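Local coordinates for actin binding protein family protein (Entamoeba histolytica HM-1:IMSS, PDB 6K2F), which probably binds monomeric ADP-actin through ADF-homology domains such as this N-terminal one, sequestering the monomers and so restraining filament assembly, at residues L65-T70 and N76-L81. Residues are numbered along the deposited sequence; the frame is centred on the assembly and turned at random.
Sequences LFRTET and NGYKWL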
ATOM      1  N   LEU A  65       4.498  -9.595  -8.562  1.00 13.61           N
ATOM      2  CA  LEU A  65       4.309  -8.337  -9.309  1.00 12.37           C
ATOM      3  C   LEU A  65       4.274  -7.220  -8.277  1.00 10.57           C
ATOM      4  O   LEU A  65       3.323  -7.175  -7.500  1.00 12.52           O
ATOM      5  CB  LEU A  65       3.023  -8.416 -10.123  1.00 13.44           C
ATOM      6  CG  LEU A  65       2.936  -9.614 -11.050  1.00 19.69           C
ATOM      7  CD1 LEU A  65       1.608  -9.640 -11.769  1.00 19.72           C
ATOM      8  CD2 LEU A  65       4.088  -9.609 -12.027  1.00 24.28           C
ATOM      9  N   PHE A  66       5.335  -6.437  -8.224  1.00 13.04           N
ATOM     10  CA  PHE A  66       5.571  -5.475  -7.130  1.00 14.55           C
ATOM     11  C   PHE A  66       5.473  -4.059  -7.709  1.00 11.80           C
ATOM     12  O   PHE A  66       6.252  -3.654  -8.560  1.00 12.83           O
ATOM     13  CB  PHE A  66       6.924  -5.742  -6.488  1.00 12.10           C
ATOM     14  CG  PHE A  66       7.109  -5.043  -5.172  1.00 12.24           C
ATOM     15  CD1 PHE A  66       7.468  -3.709  -5.149  1.00 12.47           C
ATOM     16  CD2 PHE A  66       6.961  -5.725  -3.972  1.00 10.55           C
ATOM     17  CE1 PHE A  66       7.660  -3.058  -3.947  1.00 13.51           C
ATOM     18  CE2 PHE A  66       7.108  -5.053  -2.767  1.00 13.83           C
ATOM     19  CZ  PHE A  66       7.469  -3.730  -2.760  1.00 12.07           C
ATOM     20  N   ARG A  67       4.529  -3.303  -7.204  1.00 11.09           N
ATOM     21  CA  ARG A  67       4.226  -1.952  -7.731  1.00 12.43           C
ATOM     22  C   ARG A  67       5.271  -0.948  -7.236  1.00 13.23           C
ATOM     23  O   ARG A  67       5.543  -0.914  -6.038  1.00 15.11           O
ATOM     24  CB  ARG A  67       2.826  -1.531  -7.296  1.00 13.27           C
ATOM     25  CG  ARG A  67       2.357  -0.245  -7.956  1.00 14.47           C
ATOM     26  CD  ARG A  67       0.971   0.188  -7.514  1.00 15.79           C
ATOM     27  NE  ARG A  67       0.868   0.286  -6.065  1.00 16.39           N
ATOM     28  CZ  ARG A  67       1.366   1.255  -5.309  1.00 19.11           C
ATOM     29  NH1 ARG A  67       2.031   2.262  -5.851  1.00 20.06           N
ATOM     30  NH2 ARG A  67       1.193   1.227  -4.000  1.00 19.10           N
ATOM     31  N   THR A  68       5.843  -0.164  -8.141  1.00 13.07           N
ATOM     32  CA  THR A  68       6.779   0.923  -7.778  1.00 13.87           C
ATOM     33  C   THR A  68       5.984   2.180  -7.441  1.00 14.40           C
ATOM     34  O   THR A  68       4.741   2.183  -7.530  1.00 17.27           O
ATOM     35  CB  THR A  68       7.794   1.239  -8.884  1.00 14.68           C
ATOM     36  OG1 THR A  68       7.169   1.986  -9.929  1.00 17.12           O
ATOM     37  CG2 THR A  68       8.444  -0.013  -9.430  1.00 17.32           C
ATOM     38  N   GLU A  69       6.684   3.282  -7.131  1.00 17.76           N
ATOM     39  CA  GLU A  69       6.067   4.617  -6.914  1.00 18.55           C
ATOM     40  C   GLU A  69       6.054   5.452  -8.196  1.00 17.95           C
ATOM     41  O   GLU A  69       5.604   6.601  -8.144  1.00 22.27           O
ATOM     42  CB  GLU A  69       6.837   5.359  -5.825  1.00 24.08           C
ATOM     43  CG  GLU A  69       6.635   4.773  -4.444  1.00 32.49           C
ATOM     44  CD  GLU A  69       5.177   4.685  -4.041  1.00 41.84           C
ATOM     45  OE1 GLU A  69       4.483   5.718  -4.076  1.00 35.27           O
ATOM     46  OE2 GLU A  69       4.726   3.575  -3.769  1.00 32.58           O
ATOM     47  N   THR A  70       6.567   4.908  -9.300  1.00 19.28           N
ATOM     48  CA  THR A  70       6.676   5.650 -10.573  1.00 20.16           C
ATOM     49  C   THR A  70       5.389   5.416 -11.363  1.00 18.48           C
ATOM     50  O   THR A  70       5.010   4.262 -11.550  1.00 18.22           O
ATOM     51  CB  THR A  70       7.948   5.253 -11.331  1.00 26.47           C
ATOM     52  OG1 THR A  70       9.042   5.688 -10.522  1.00 29.74           O
ATOM     53  CG2 THR A  70       8.038   5.896 -12.697  1.00 29.62           C
ATOM     54  N   ASN A  76      -1.932   4.899 -17.331  1.00 24.47           N
ATOM     55  CA  ASN A  76      -2.548   5.786 -16.302  1.00 24.52           C
ATOM     56  C   ASN A  76      -2.469   5.054 -14.967  1.00 24.47           C
ATOM     57  O   ASN A  76      -3.305   5.289 -14.083  1.00 29.90           O
ATOM     58  CB  ASN A  76      -3.989   6.160 -16.661  1.00 28.51           C
ATOM     59  CG  ASN A  76      -4.548   7.294 -15.838  1.00 31.37           C
ATOM     60  OD1 ASN A  76      -5.760   7.356 -15.597  1.00 33.80           O
ATOM     61  ND2 ASN A  76      -3.686   8.213 -15.455  1.00 26.32           N
ATOM     62  N   GLY A  77      -1.466   4.195 -14.859  1.00 24.73           N
ATOM     63  CA  GLY A  77      -1.223   3.381 -13.666  1.00 21.90           C
ATOM     64  C   GLY A  77       0.201   3.582 -13.182  1.00 21.13           C
ATOM     65  O   GLY A  77       0.628   4.725 -13.107  1.00 21.11           O
ATOM     66  N   TYR A  78       0.904   2.489 -12.944  1.00 17.79           N
ATOM     67  CA  TYR A  78       2.252   2.491 -12.335  1.00 15.88           C
ATOM     68  C   TYR A  78       3.199   1.613 -13.156  1.00 17.82           C
ATOM     69  O   TYR A  78       2.766   0.694 -13.875  1.00 17.41           O
ATOM     70  CB  TYR A  78       2.157   1.960 -10.911  1.00 16.10           C
ATOM     71  CG  TYR A  78       1.697   2.961  -9.886  1.00 19.60           C
ATOM     72  CD1 TYR A  78       2.615   3.817  -9.301  1.00 19.55           C
ATOM     73  CD2 TYR A  78       0.377   3.044  -9.467  1.00 25.62           C
ATOM     74  CE1 TYR A  78       2.252   4.708  -8.310  1.00 25.82           C
ATOM     75  CE2 TYR A  78       0.000   3.932  -8.467  1.00 24.28           C
ATOM     76  CZ  TYR A  78       0.937   4.779  -7.897  1.00 26.00           C
ATOM     77  OH  TYR A  78       0.626   5.683  -6.904  1.00 29.38           O
ATOM     78  N   LYS A  79       4.494   1.849 -12.972  1.00 16.39           N
ATOM     79  CA  LYS A  79       5.566   0.892 -13.332  1.00 17.91           C
ATOM     80  C   LYS A  79       5.698  -0.151 -12.215  1.00 17.94           C
ATOM     81  O   LYS A  79       5.488   0.174 -11.046  1.00 15.37           O
ATOM     82  CB  LYS A  79       6.874   1.647 -13.538  1.00 20.10           C
ATOM     83  CG  LYS A  79       6.872   2.596 -14.728  1.00 25.72           C
ATOM     84  CD  LYS A  79       7.503   1.994 -15.923  1.00 31.65           C
ATOM     85  CE  LYS A  79       7.531   2.887 -17.144  1.00 47.84           C
ATOM     86  NZ  LYS A  79       8.079   2.130 -18.291  1.00 50.65           N
ATOM     87  N   TRP A  80       6.021  -1.382 -12.581  1.00 15.81           N
ATOM     88  CA  TRP A  80       6.111  -2.537 -11.658  1.00 14.71           C
ATOM     89  C   TRP A  80       7.487  -3.198 -11.767  1.00 12.41           C
ATOM     90  O   TRP A  80       8.203  -2.977 -12.752  1.00 16.24           O
ATOM     91  CB  TRP A  80       5.022  -3.551 -12.001  1.00 14.65           C
ATOM     92  CG  TRP A  80       3.625  -3.050 -11.794  1.00 12.35           C
ATOM     93  CD1 TRP A  80       2.977  -2.081 -12.496  1.00 14.38           C
ATOM     94  CD2 TRP A  80       2.717  -3.490 -10.776  1.00 14.01           C
ATOM     95  NE1 TRP A  80       1.724  -1.890 -11.989  1.00 13.91           N
ATOM     96  CE2 TRP A  80       1.528  -2.739 -10.936  1.00 14.53           C
ATOM     97  CE3 TRP A  80       2.755  -4.488  -9.801  1.00 12.55           C
ATOM     98  CZ2 TRP A  80       0.412  -2.948 -10.131  1.00 14.28           C
ATOM     99  CZ3 TRP A  80       1.649  -4.699  -9.017  1.00 15.01           C
ATOM    100  CH2 TRP A  80       0.497  -3.929  -9.171  1.00 18.71           C
ATOM    101  N   LEU A  81       7.815  -3.981 -10.749  1.00 14.05           N
ATOM    102  CA  LEU A  81       8.908  -4.970 -10.801  1.00 12.82           C
ATOM    103  C   LEU A  81       8.289  -6.344 -11.000  1.00 14.48           C
ATOM    104  O   LEU A  81       7.256  -6.648 -10.373  1.00 14.26           O
ATOM    105  CB  LEU A  81       9.701  -4.971  -9.495  1.00 15.32           C
ATOM    106  CG  LEU A  81      10.106  -3.612  -8.954  1.00 14.46           C
ATOM    107  CD1 LEU A  81      10.749  -3.794  -7.591  1.00 19.05           C
ATOM    108  CD2 LEU A  81      11.004  -2.897  -9.925  1.00 16.18           C
TER
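Arg67 leaves its strand with CG anti to the backbone N (chi1 -172°) and stays extended until it bends at chi3, 54°, a course that lays it across two aromatic rings of strand 77-81. Its CB sits over one face of Trp80, 3.7 Å from the centroid of the six-membered ring, while CD and the guanidinium pass over a face of Tyr78; Arg67 CZ stands 4.4 Å from the centroid of the Tyr78 ring in a cation-pi contact, the two planes inclined by 54°. Arginine suits this place because its methylenes pack on these broad, flat rings while its charged end reaches polar partners: NE hydrogen-bonds to Gly21 O, and NH1 makes a long salt bridge to Glu69, whose carboxylate also pairs with Arg22. Beneath these side chains the strands pair antiparallel. Phe66 and Leu81 exchange backbone hydrogen bonds, Phe66 N to Leu81 O being 2.9 Å and nearly straight, and their apolar side chains, apt for a buried face, lie side by side on the other side of the sheet. Just before the corner at Glu69 and Thr70, Lys79 O accepts two hydrogen bonds from Thr68, from N at 2.9 Å, in the carbonyl plane, and from OG1 at 2.7 Å, above it; OG1 also accepts from Thr70 N, an ST turn for which threonine's short hydroxyl is well fitted. Thr70 O then receives Lys79 N at 2.8 Å. In this ADF-homology fold, strand 23-29 flanks 62-68 and strand 114-120 flanks 77-85. Helix 6-18 packs on the Trp80 face, where Asn16 OD1 accepts from indole NE1, and helix 45-49 meets Phe66 on the opposite one.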